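Local atomic coordinates of phosphoacetylglucosamine mutase (Aspergillus lentulus, PDB entry 5OAW), a protein that catalyses the interconversion of N-acetylglucosamine 6-phosphate and N-acetylglucosamine 1-phosphate, a phosphomutase reaction that uses a phosphoserine and a magnesium ion. Residues V128-D133 with A154-M159; R204-K209 with L439-W444; V463-R468 with D511-Y516. All coordinates share one frame; numbering follows the deposited sequence.

Contact 1 (V128-D133 with A154-M159); sequences VVFARD and AEFIDM
F130 carries the two shortest backbone bonds between these parallel strands: its O receives M159 N at 2.7 Å and its N donates to I157 O at 3.0 Å. V128 adds two longer bonds: its N to E155 O, and its O to I157 N at 3.2 Å. The same V128 O also meets the CA-H of F156.

The F130 ring folds back over the neighbouring strand because CG sits between the backbone N and the carbonyl carbon (chi1 53°). I157 O lies beneath the centre of one face, 3.9 Å from the ring plane, while CE1 abuts the carboxylate carbon CG of D158 at 3.3 Å, the two planes 48° apart. D158 OD1 is hydrogen-bonded to K160 N; R132 NH1, 4.2 Å from this oxygen, is too far for a salt bridge, and R132 instead makes a cation-pi contact with F161. Beside D158, F130 CE2 touches F156 CD1 at 3.6 Å, yet the rings are slid apart and barely overlap. On the other side of the sheet V129 CG1 packs alongside both I157 CB and M159 CG.

Strands 127-132 and 155-161 with helix 138-151 form a beta-alpha-beta unit of domain I. That helix covers V128, F130 and F156, helix 164-176 covers V129, I157 and M159, and strand 61-66 flanks 127-132, leaving 155-161 outermost in the sheet.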
loop_
_atom_site.group_PDB
_atom_site.type_symbol
_atom_site.label_atom_id
_atom_site.label_comp_id
_atom_site.label_asym_id
_atom_site.label_seq_id
_atom_site.Cartn_x
_atom_site.Cartn_y
_atom_site.Cartn_z
ATOM N N VAL A 128 16.391 6.660 -14.512
ATOM C CA VAL A 128 14.975 6.573 -14.155
ATOM C C VAL A 128 14.267 5.459 -14.914
ATOM O O VAL A 128 14.349 5.400 -16.130
ATOM C CB VAL A 128 14.220 7.947 -14.207
ATOM C CG1 VAL A 128 14.993 9.026 -14.937
ATOM C CG2 VAL A 128 12.788 7.825 -14.728
ATOM N N VAL A 129 13.638 4.555 -14.155
ATOM C CA VAL A 129 12.770 3.494 -14.668
ATOM C C VAL A 129 11.316 3.923 -14.508
ATOM O O VAL A 129 10.951 4.553 -13.491
ATOM C CB VAL A 129 12.888 2.163 -13.872
ATOM C CG1 VAL A 129 13.500 1.053 -14.707
ATOM C CG2 VAL A 129 13.600 2.351 -12.532
ATOM N N PHE A 130 10.482 3.545 -15.477
ATOM C CA PHE A 130 9.046 3.766 -15.351
ATOM C C PHE A 130 8.172 2.622 -15.855
ATOM O O PHE A 130 8.594 1.807 -16.676
ATOM C CB PHE A 130 8.622 5.117 -15.954
ATOM C CG PHE A 130 9.075 5.323 -17.361
ATOM C CD1 PHE A 130 8.391 4.737 -18.427
ATOM C CD2 PHE A 130 10.201 6.109 -17.635
ATOM C CE1 PHE A 130 8.816 4.937 -19.734
ATOM C CE2 PHE A 130 10.625 6.306 -18.945
ATOM C CZ PHE A 130 9.928 5.720 -19.998
ATOM N N ALA A 131 6.953 2.578 -15.319
ATOM C CA ALA A 131 5.891 1.683 -15.780
ATOM C C ALA A 131 4.528 2.357 -15.602
ATOM O O ALA A 131 4.430 3.439 -14.989
ATOM C CB ALA A 131 5.925 0.370 -15.018
ATOM N N ARG A 132 3.489 1.696 -16.115
ATOM C CA ARG A 132 2.115 2.177 -16.006
ATOM C C ARG A 132 1.106 1.042 -15.795
ATOM O O ARG A 132 1.375 -0.125 -16.131
ATOM C CB ARG A 132 1.732 3.005 -17.247
ATOM C CG ARG A 132 1.824 2.274 -18.578
ATOM C CD ARG A 132 1.722 3.300 -19.694
ATOM N NE ARG A 132 1.367 2.717 -20.988
ATOM C CZ ARG A 132 2.242 2.344 -21.919
ATOM N NH1 ARG A 132 3.554 2.494 -21.728
ATOM N NH2 ARG A 132 1.802 1.823 -23.060
ATOM N N ASP A 133 -0.061 1.396 -15.250
ATOM C CA ASP A 133 -1.199 0.487 -15.255
ATOM C C ASP A 133 -1.918 0.502 -16.624
ATOM O O ASP A 133 -1.333 0.902 -17.640
ATOM C CB ASP A 133 -2.133 0.744 -14.053
ATOM C CG ASP A 133 -2.897 2.061 -14.145
ATOM O OD1 ASP A 133 -2.707 2.854 -15.102
ATOM O OD2 ASP A 133 -3.705 2.298 -13.228
ATOM N N ALA A 154 18.932 12.112 -19.458
ATOM C CA ALA A 154 18.834 11.000 -18.531
ATOM C C ALA A 154 18.817 9.687 -19.284
ATOM O O ALA A 154 18.295 9.629 -20.388
ATOM C CB ALA A 154 17.586 11.143 -17.671
ATOM N N GLU A 155 19.427 8.655 -18.697
ATOM C CA GLU A 155 19.149 7.277 -19.075
ATOM C C GLU A 155 17.791 6.907 -18.477
ATOM O O GLU A 155 17.460 7.303 -17.342
ATOM C CB GLU A 155 20.237 6.298 -18.591
ATOM C CG GLU A 155 20.038 4.864 -19.116
ATOM C CD GLU A 155 21.201 3.898 -18.869
ATOM O OE1 GLU A 155 21.917 4.014 -17.847
ATOM O OE2 GLU A 155 21.385 2.987 -19.710
ATOM N N PHE A 156 17.003 6.176 -19.259
ATOM C CA PHE A 156 15.707 5.680 -18.809
ATOM C C PHE A 156 15.357 4.333 -19.422
ATOM O O PHE A 156 15.847 3.990 -20.498
ATOM C CB PHE A 156 14.581 6.727 -18.977
ATOM C CG PHE A 156 14.348 7.186 -20.393
ATOM C CD1 PHE A 156 13.367 6.579 -21.187
ATOM C CD2 PHE A 156 15.075 8.263 -20.924
ATOM C CE1 PHE A 156 13.134 7.023 -22.485
ATOM C CE2 PHE A 156 14.850 8.708 -22.227
ATOM C CZ PHE A 156 13.876 8.084 -23.008
ATOM N N ILE A 157 14.559 3.560 -18.685
ATOM C CA ILE A 157 14.045 2.286 -19.154
ATOM C C ILE A 157 12.520 2.291 -19.014
ATOM O O ILE A 157 11.988 2.580 -17.939
ATOM C CB ILE A 157 14.661 1.091 -18.391
ATOM C CG1 ILE A 157 16.188 1.066 -18.553
ATOM C CG2 ILE A 157 14.053 -0.233 -18.873
ATOM C CD1 ILE A 157 16.931 0.082 -17.649
ATOM N N ASP A 158 11.836 1.987 -20.115
ATOM C CA ASP A 158 10.389 1.809 -20.133
ATOM C C ASP A 158 10.087 0.364 -19.775
ATOM O O ASP A 158 10.296 -0.534 -20.589
ATOM C CB ASP A 158 9.826 2.126 -21.531
ATOM C CG ASP A 158 8.275 2.193 -21.573
ATOM O OD1 ASP A 158 7.588 1.727 -20.641
ATOM O OD2 ASP A 158 7.735 2.727 -22.561
ATOM N N MET A 159 9.592 0.141 -18.563
ATOM C CA MET A 159 9.198 -1.209 -18.130
ATOM C C MET A 159 7.795 -1.622 -18.620
ATOM O O MET A 159 7.321 -2.726 -18.304
ATOM C CB MET A 159 9.288 -1.345 -16.604
ATOM C CG MET A 159 10.680 -1.256 -16.024
ATOM S SD MET A 159 11.739 -2.533 -16.701
ATOM C CE MET A 159 11.309 -3.971 -15.732
#

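Contact 2 (R204-K209 with L439-W444); sequences RGVKVK and LAHKGW
V206 and A440 make the central apolar contact, with V206 CG1 3.6 Å from A440 CB. Their CB atoms are directed at the opposing segment, and the A440 methyl is also approached by K207 O at 3.7 Å. From further along the loop, V208 CG2 adds a looser touch to the same methyl, at 4.3 Å. A440 thus rests against the side chains of V206 and V208 and the carbonyl oxygen of K207, and M203 touches both A440 and V208.

The second kind of interaction is CH-pi. V206 CG1 stands over one face of the H441 imidazole, 3.9 Å from the ring centroid and 23° off its normal, displaced toward the ND1-CE1 edge. The CB of H441 leads away from the loop, but with CG anti to the carbonyl carbon (chi1 -87°) the ring swings back over V206. A hydrogen bond between H441 ND1 and A437 O, one turn earlier in helix 428-441, helps fix the ring's rotation, and F316 meets the ring as well.

The turn after the helix resembles a Schellman motif: G443 has positive phi, and weak bonds run from W444 N to L439 O and from G443 N to A440 O. The contact joins this end of domain III to the domain II loop between helix 188-202 and strand 211-215.

Polar links across it are slight. No direct hydrogen bond forms, and one water bridges K209 N and L439 O through two weak bonds, 3.4 Å and 3.3 Å long.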
loop_
_atom_site.group_PDB
_atom_site.type_symbol
_atom_site.label_atom_id
_atom_site.label_comp_id
_atom_site.label_asym_id
_atom_site.label_seq_id
_atom_site.Cartn_x
_atom_site.Cartn_y
_atom_site.Cartn_z
ATOM N N ARG A 204 6.736 -25.842 1.739
ATOM C CA ARG A 204 7.271 -27.204 1.922
ATOM C C ARG A 204 6.487 -28.016 2.976
ATOM O O ARG A 204 6.352 -27.585 4.129
ATOM C CB ARG A 204 8.779 -27.147 2.225
ATOM C CG ARG A 204 9.364 -28.344 2.968
ATOM C CD ARG A 204 10.858 -28.496 2.721
ATOM N NE ARG A 204 11.119 -29.342 1.554
ATOM C CZ ARG A 204 11.142 -30.674 1.568
ATOM N NH1 ARG A 204 10.919 -31.351 2.690
ATOM N NH2 ARG A 204 11.387 -31.336 0.446
ATOM N N GLY A 205 5.941 -29.158 2.547
ATOM C CA GLY A 205 5.262 -30.108 3.437
ATOM C C GLY A 205 3.860 -29.726 3.870
ATOM O O GLY A 205 3.314 -30.281 4.828
ATOM N N VAL A 206 3.260 -28.789 3.143
ATOM C CA VAL A 206 1.970 -28.212 3.515
ATOM C C VAL A 206 1.143 -27.993 2.243
ATOM O O VAL A 206 1.713 -27.917 1.156
ATOM C CB VAL A 206 2.211 -26.975 4.432
ATOM C CG1 VAL A 206 1.625 -25.681 3.892
ATOM C CG2 VAL A 206 1.776 -27.277 5.863
ATOM N N LYS A 207 -0.184 -27.936 2.375
ATOM C CA LYS A 207 -1.081 -27.902 1.212
ATOM C C LYS A 207 -2.260 -26.930 1.367
ATOM O O LYS A 207 -2.967 -26.965 2.382
ATOM C CB LYS A 207 -1.618 -29.313 0.943
ATOM C CG LYS A 207 -1.697 -29.709 -0.519
ATOM C CD LYS A 207 -0.620 -30.722 -0.894
ATOM C CE LYS A 207 -1.000 -31.447 -2.182
ATOM N NZ LYS A 207 -0.057 -32.538 -2.563
ATOM N N VAL A 208 -2.468 -26.070 0.362
ATOM C CA VAL A 208 -3.660 -25.197 0.278
ATOM C C VAL A 208 -4.875 -26.095 0.067
ATOM O O VAL A 208 -4.781 -27.100 -0.615
ATOM C CB VAL A 208 -3.563 -24.180 -0.893
ATOM C CG1 VAL A 208 -4.827 -23.358 -1.027
ATOM C CG2 VAL A 208 -2.388 -23.233 -0.714
ATOM N N LYS A 209 -6.003 -25.738 0.671
ATOM C CA LYS A 209 -7.242 -26.471 0.472
ATOM C C LYS A 209 -8.345 -25.561 -0.036
ATOM O O LYS A 209 -8.634 -24.518 0.562
ATOM C CB LYS A 209 -7.659 -27.192 1.757
ATOM C CG LYS A 209 -6.855 -28.457 2.024
ATOM C CD LYS A 209 -7.318 -29.148 3.296
ATOM C CE LYS A 209 -6.600 -30.472 3.518
ATOM N NZ LYS A 209 -7.086 -31.137 4.760
ATOM N N LEU A 439 -2.821 -19.921 5.957
ATOM C CA LEU A 439 -4.022 -20.727 6.128
ATOM C C LEU A 439 -3.791 -22.182 5.773
ATOM O O LEU A 439 -4.600 -23.046 6.127
ATOM C CB LEU A 439 -5.150 -20.187 5.274
ATOM C CG LEU A 439 -5.672 -18.768 5.504
ATOM C CD1 LEU A 439 -6.660 -18.442 4.396
ATOM C CD2 LEU A 439 -6.305 -18.595 6.889
ATOM N N ALA A 440 -2.697 -22.439 5.055
ATOM C CA ALA A 440 -2.270 -23.784 4.709
ATOM C C ALA A 440 -1.508 -24.376 5.874
ATOM O O ALA A 440 -1.740 -25.525 6.251
ATOM C CB ALA A 440 -1.403 -23.759 3.464
ATOM N N HIS A 441 -0.598 -23.584 6.435
ATOM C CA HIS A 441 0.177 -23.983 7.587
ATOM C C HIS A 441 -0.713 -24.176 8.812
ATOM O O HIS A 441 -0.570 -25.169 9.521
ATOM C CB HIS A 441 1.262 -22.956 7.874
ATOM C CG HIS A 441 2.530 -23.181 7.109
ATOM N ND1 HIS A 441 2.711 -22.726 5.821
ATOM C CD2 HIS A 441 3.680 -23.808 7.452
ATOM C CE1 HIS A 441 3.913 -23.070 5.399
ATOM N NE2 HIS A 441 4.524 -23.724 6.369
ATOM N N LYS A 442 -1.640 -23.247 9.038
ATOM C CA LYS A 442 -2.532 -23.297 10.205
ATOM C C LYS A 442 -3.663 -24.309 10.071
ATOM O O LYS A 442 -4.306 -24.646 11.067
ATOM C CB LYS A 442 -3.135 -21.918 10.493
ATOM C CG LYS A 442 -2.208 -20.956 11.210
ATOM C CD LYS A 442 -2.964 -19.685 11.557
ATOM C CE LYS A 442 -2.063 -18.585 12.100
ATOM N NZ LYS A 442 -1.345 -18.940 13.359
ATOM N N GLY A 443 -3.907 -24.772 8.845
ATOM C CA GLY A 443 -5.031 -25.653 8.532
ATOM C C GLY A 443 -6.387 -24.984 8.697
ATOM O O GLY A 443 -7.374 -25.662 8.976
ATOM N N TRP A 444 -6.437 -23.659 8.527
ATOM C CA TRP A 444 -7.685 -22.898 8.667
ATOM C C TRP A 444 -8.428 -22.652 7.364
ATOM O O TRP A 444 -7.825 -22.385 6.310
ATOM C CB TRP A 444 -7.461 -21.545 9.343
ATOM C CG TRP A 444 -6.994 -21.584 10.780
ATOM C CD1 TRP A 444 -6.884 -22.679 11.587
ATOM C CD2 TRP A 444 -6.604 -20.454 11.584
ATOM N NE1 TRP A 444 -6.419 -22.308 12.824
ATOM C CE2 TRP A 444 -6.247 -20.949 12.854
ATOM C CE3 TRP A 444 -6.512 -19.068 11.344
ATOM C CZ2 TRP A 444 -5.808 -20.115 13.893
ATOM C CZ3 TRP A 444 -6.082 -18.234 12.379
ATOM C CH2 TRP A 444 -5.739 -18.764 13.640
HETATM O O HOH W 1 -6.134 -23.628 3.321
#

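Contact 3 (V463-R468 with D511-Y516); sequences VEVAER and DAVRVY. Unlike the reference sequence in segment 463-468: E467 (reference Asp). With 16G (2-acetamido-2-deoxy-6-O-phosphono-alpha-D-glucopyranose), chain D.
V463 N donates to V513 O at 2.7 Å, and V513 N returns a bond to V463 O at 2.9 Å. Together they make V463 and V513 an antiparallel hydrogen-bonded pair. Their side chains share one face of the sheet, where V463 CG2 meets V515 CG2 at 3.7 Å and V465 CG2 meets V513 CG1 at about a right angle; helix 522-539 packs on V463, V513 and V515.

Strand 513-518 is the middle one of the three antiparallel strands in the C-terminal domain, between 458-463 and 501-506. From it R514 reaches the phosphate of the bound sugar with the edge of its guanidinium: NE bonds to O2P at 2.7 Å and NH2 to O1P at 2.9 Å. S507, T509, R505 and G508 N also bind this ligand.

Beyond the paired residues, the extended chain of R468 runs alongside the backbone of 511-512, its CD 3.4 Å from A512 N. D511 CA sits over one guanidinium face. R468 NH1 forms a salt bridge to D511 OD1 through a weak, bent hydrogen bond of 3.1 Å (130° at the hydrogen), with the guanidinium and carboxylate planes 63° apart, while R468 NE is bonded to S507 O in the phosphate-binding loop.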
loop_
_atom_site.group_PDB
_atom_site.type_symbol
_atom_site.label_atom_id
_atom_site.label_comp_id
_atom_site.label_asym_id
_atom_site.label_seq_id
_atom_site.Cartn_x
_atom_site.Cartn_y
_atom_site.Cartn_z
ATOM N N VAL A 463 -18.159 13.518 7.404
ATOM C CA VAL A 463 -18.853 14.689 7.939
ATOM C C VAL A 463 -18.369 15.941 7.237
ATOM O O VAL A 463 -17.306 16.481 7.547
ATOM C CB VAL A 463 -18.712 14.824 9.487
ATOM C CG1 VAL A 463 -19.580 15.964 10.010
ATOM C CG2 VAL A 463 -19.078 13.519 10.192
ATOM N N GLU A 464 -19.164 16.401 6.284
ATOM C CA GLU A 464 -18.858 17.627 5.570
ATOM C C GLU A 464 -18.978 18.809 6.514
ATOM O O GLU A 464 -19.997 18.991 7.189
ATOM C CB GLU A 464 -19.784 17.796 4.377
ATOM C CG GLU A 464 -19.170 18.506 3.183
ATOM C CD GLU A 464 -20.107 18.500 1.989
ATOM O OE1 GLU A 464 -19.746 17.917 0.946
ATOM O OE2 GLU A 464 -21.222 19.060 2.103
ATOM N N VAL A 465 -17.887 19.556 6.598
ATOM C CA VAL A 465 -17.820 20.839 7.286
ATOM C C VAL A 465 -17.200 21.845 6.316
ATOM O O VAL A 465 -16.698 21.470 5.253
ATOM C CB VAL A 465 -16.951 20.771 8.568
ATOM C CG1 VAL A 465 -17.488 19.741 9.554
ATOM C CG2 VAL A 465 -15.489 20.489 8.234
ATOM N N ALA A 466 -17.245 23.117 6.677
ATOM C CA ALA A 466 -16.380 24.106 6.049
ATOM C C ALA A 466 -15.887 25.018 7.173
ATOM O O ALA A 466 -16.705 25.662 7.835
ATOM C CB ALA A 466 -17.116 24.883 4.960
ATOM N N GLU A 467 -14.579 25.035 7.449
ATOM C CA GLU A 467 -13.576 24.190 6.791
ATOM C C GLU A 467 -12.874 23.247 7.789
ATOM O O GLU A 467 -12.809 23.520 8.998
ATOM C CB GLU A 467 -12.578 25.045 5.969
ATOM C CG GLU A 467 -11.234 25.396 6.619
ATOM C CD GLU A 467 -11.300 26.534 7.633
ATOM O OE1 GLU A 467 -11.811 26.328 8.752
ATOM O OE2 GLU A 467 -10.811 27.640 7.320
ATOM N N ARG A 468 -12.343 22.147 7.256
ATOM C CA ARG A 468 -11.797 21.048 8.055
ATOM C C ARG A 468 -10.434 21.310 8.707
ATOM O O ARG A 468 -10.025 20.559 9.599
ATOM C CB ARG A 468 -11.763 19.761 7.218
ATOM C CG ARG A 468 -10.753 19.761 6.084
ATOM C CD ARG A 468 -11.054 18.620 5.137
ATOM N NE ARG A 468 -9.918 18.235 4.305
ATOM C CZ ARG A 468 -9.485 18.906 3.238
ATOM N NH1 ARG A 468 -10.067 20.038 2.858
ATOM N NH2 ARG A 468 -8.452 18.445 2.549
ATOM N N ASP A 511 -12.826 16.434 1.270
ATOM C CA ASP A 511 -13.165 17.689 1.987
ATOM C C ASP A 511 -14.231 17.492 3.083
ATOM O O ASP A 511 -15.386 17.929 2.946
ATOM C CB ASP A 511 -13.544 18.823 1.011
ATOM C CG ASP A 511 -13.645 20.203 1.697
ATOM O OD1 ASP A 511 -13.184 20.380 2.850
ATOM O OD2 ASP A 511 -14.198 21.128 1.071
ATOM N N ALA A 512 -13.808 16.842 4.172
ATOM C CA ALA A 512 -14.670 16.440 5.289
ATOM C C ALA A 512 -13.824 16.004 6.476
ATOM O O ALA A 512 -12.636 15.687 6.313
ATOM C CB ALA A 512 -15.576 15.286 4.866
ATOM N N VAL A 513 -14.421 15.999 7.668
ATOM C CA VAL A 513 -13.844 15.242 8.786
ATOM C C VAL A 513 -14.478 13.853 8.842
ATOM O O VAL A 513 -15.651 13.673 8.506
ATOM C CB VAL A 513 -13.770 16.001 10.175
ATOM C CG1 VAL A 513 -14.322 17.420 10.136
ATOM C CG2 VAL A 513 -14.356 15.195 11.334
ATOM N N ARG A 514 -13.666 12.870 9.211
ATOM C CA ARG A 514 -14.131 11.514 9.377
ATOM C C ARG A 514 -14.319 11.229 10.851
ATOM O O ARG A 514 -13.454 11.568 11.667
ATOM C CB ARG A 514 -13.116 10.528 8.833
ATOM C CG ARG A 514 -12.719 10.707 7.390
ATOM C CD ARG A 514 -12.080 9.404 6.919
ATOM N NE ARG A 514 -11.516 9.499 5.578
ATOM C CZ ARG A 514 -12.222 9.499 4.445
ATOM N NH1 ARG A 514 -13.555 9.428 4.457
ATOM N NH2 ARG A 514 -11.581 9.591 3.287
ATOM N N VAL A 515 -15.445 10.581 11.163
ATOM C CA VAL A 515 -15.752 10.048 12.482
ATOM C C VAL A 515 -15.749 8.533 12.388
ATOM O O VAL A 515 -16.402 7.942 11.512
ATOM C CB VAL A 515 -17.154 10.514 12.958
ATOM C CG1 VAL A 515 -17.530 9.880 14.294
ATOM C CG2 VAL A 515 -17.231 12.034 13.005
ATOM N N TYR A 516 -15.018 7.908 13.297
ATOM C CA TYR A 516 -15.122 6.475 13.501
ATOM C C TYR A 516 -15.615 6.235 14.912
ATOM O O TYR A 516 -15.205 6.935 15.836
ATOM C CB TYR A 516 -13.764 5.800 13.288
ATOM C CG TYR A 516 -13.701 4.349 13.715
ATOM C CD1 TYR A 516 -13.973 3.326 12.806
ATOM C CD2 TYR A 516 -13.342 3.993 15.018
ATOM C CE1 TYR A 516 -13.894 1.991 13.189
ATOM C CE2 TYR A 516 -13.273 2.665 15.415
ATOM C CZ TYR A 516 -13.559 1.671 14.495
ATOM O OH TYR A 516 -13.501 0.347 14.867
HETATM C C1 16G D . -3.926 7.991 1.623
HETATM C C2 16G D . -2.830 7.094 2.253
HETATM C C3 16G D . -3.415 5.974 3.112
HETATM C C4 16G D . -4.480 6.506 4.082
HETATM C C5 16G D . -5.542 7.348 3.372
HETATM C C6 16G D . -6.371 8.019 4.427
HETATM C C7 16G D . -0.658 6.684 1.161
HETATM C C8 16G D . 0.028 6.088 -0.083
HETATM N N2 16G D . -1.986 6.548 1.177
HETATM O O1 16G D . -4.578 7.315 0.544
HETATM O O3 16G D . -2.379 5.399 3.907
HETATM O O4 16G D . -5.095 5.409 4.708
HETATM O O5 16G D . -4.955 8.425 2.569
HETATM O O6 16G D . -7.286 8.887 3.812
HETATM O O7 16G D . -0.008 7.199 2.080
HETATM P P 16G D . -7.932 10.053 4.643
HETATM O O1P 16G D . -8.954 10.715 3.644
HETATM O O2P 16G D . -8.814 9.298 5.794
HETATM O O3P 16G D . -6.962 11.059 5.185
#

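Contact 1 is a parallel strand pairing within domain I, partly buried; contact 3, buried in the C-terminal domain, has one antiparallel pair at a strand end, followed by a loop that folds back on the neighbouring strand. Contact 2 lies at the surface between domains II and III. Its segments share no direct hydrogen bond and rely on methyl and imidazole packing, whereas the other two are tied by backbone bonds. Their side-chain chemistry also diverges: aromatic rings beside a carboxylate in contact 1, valines and an arginine-aspartate bridge in contact 3. Only contact 3 touches the bound sugar phosphate, through R514. Nearest atoms of any two are about 20 Å apart or more, and contacts 2 and 3 occupy opposite sides of the chain's centre.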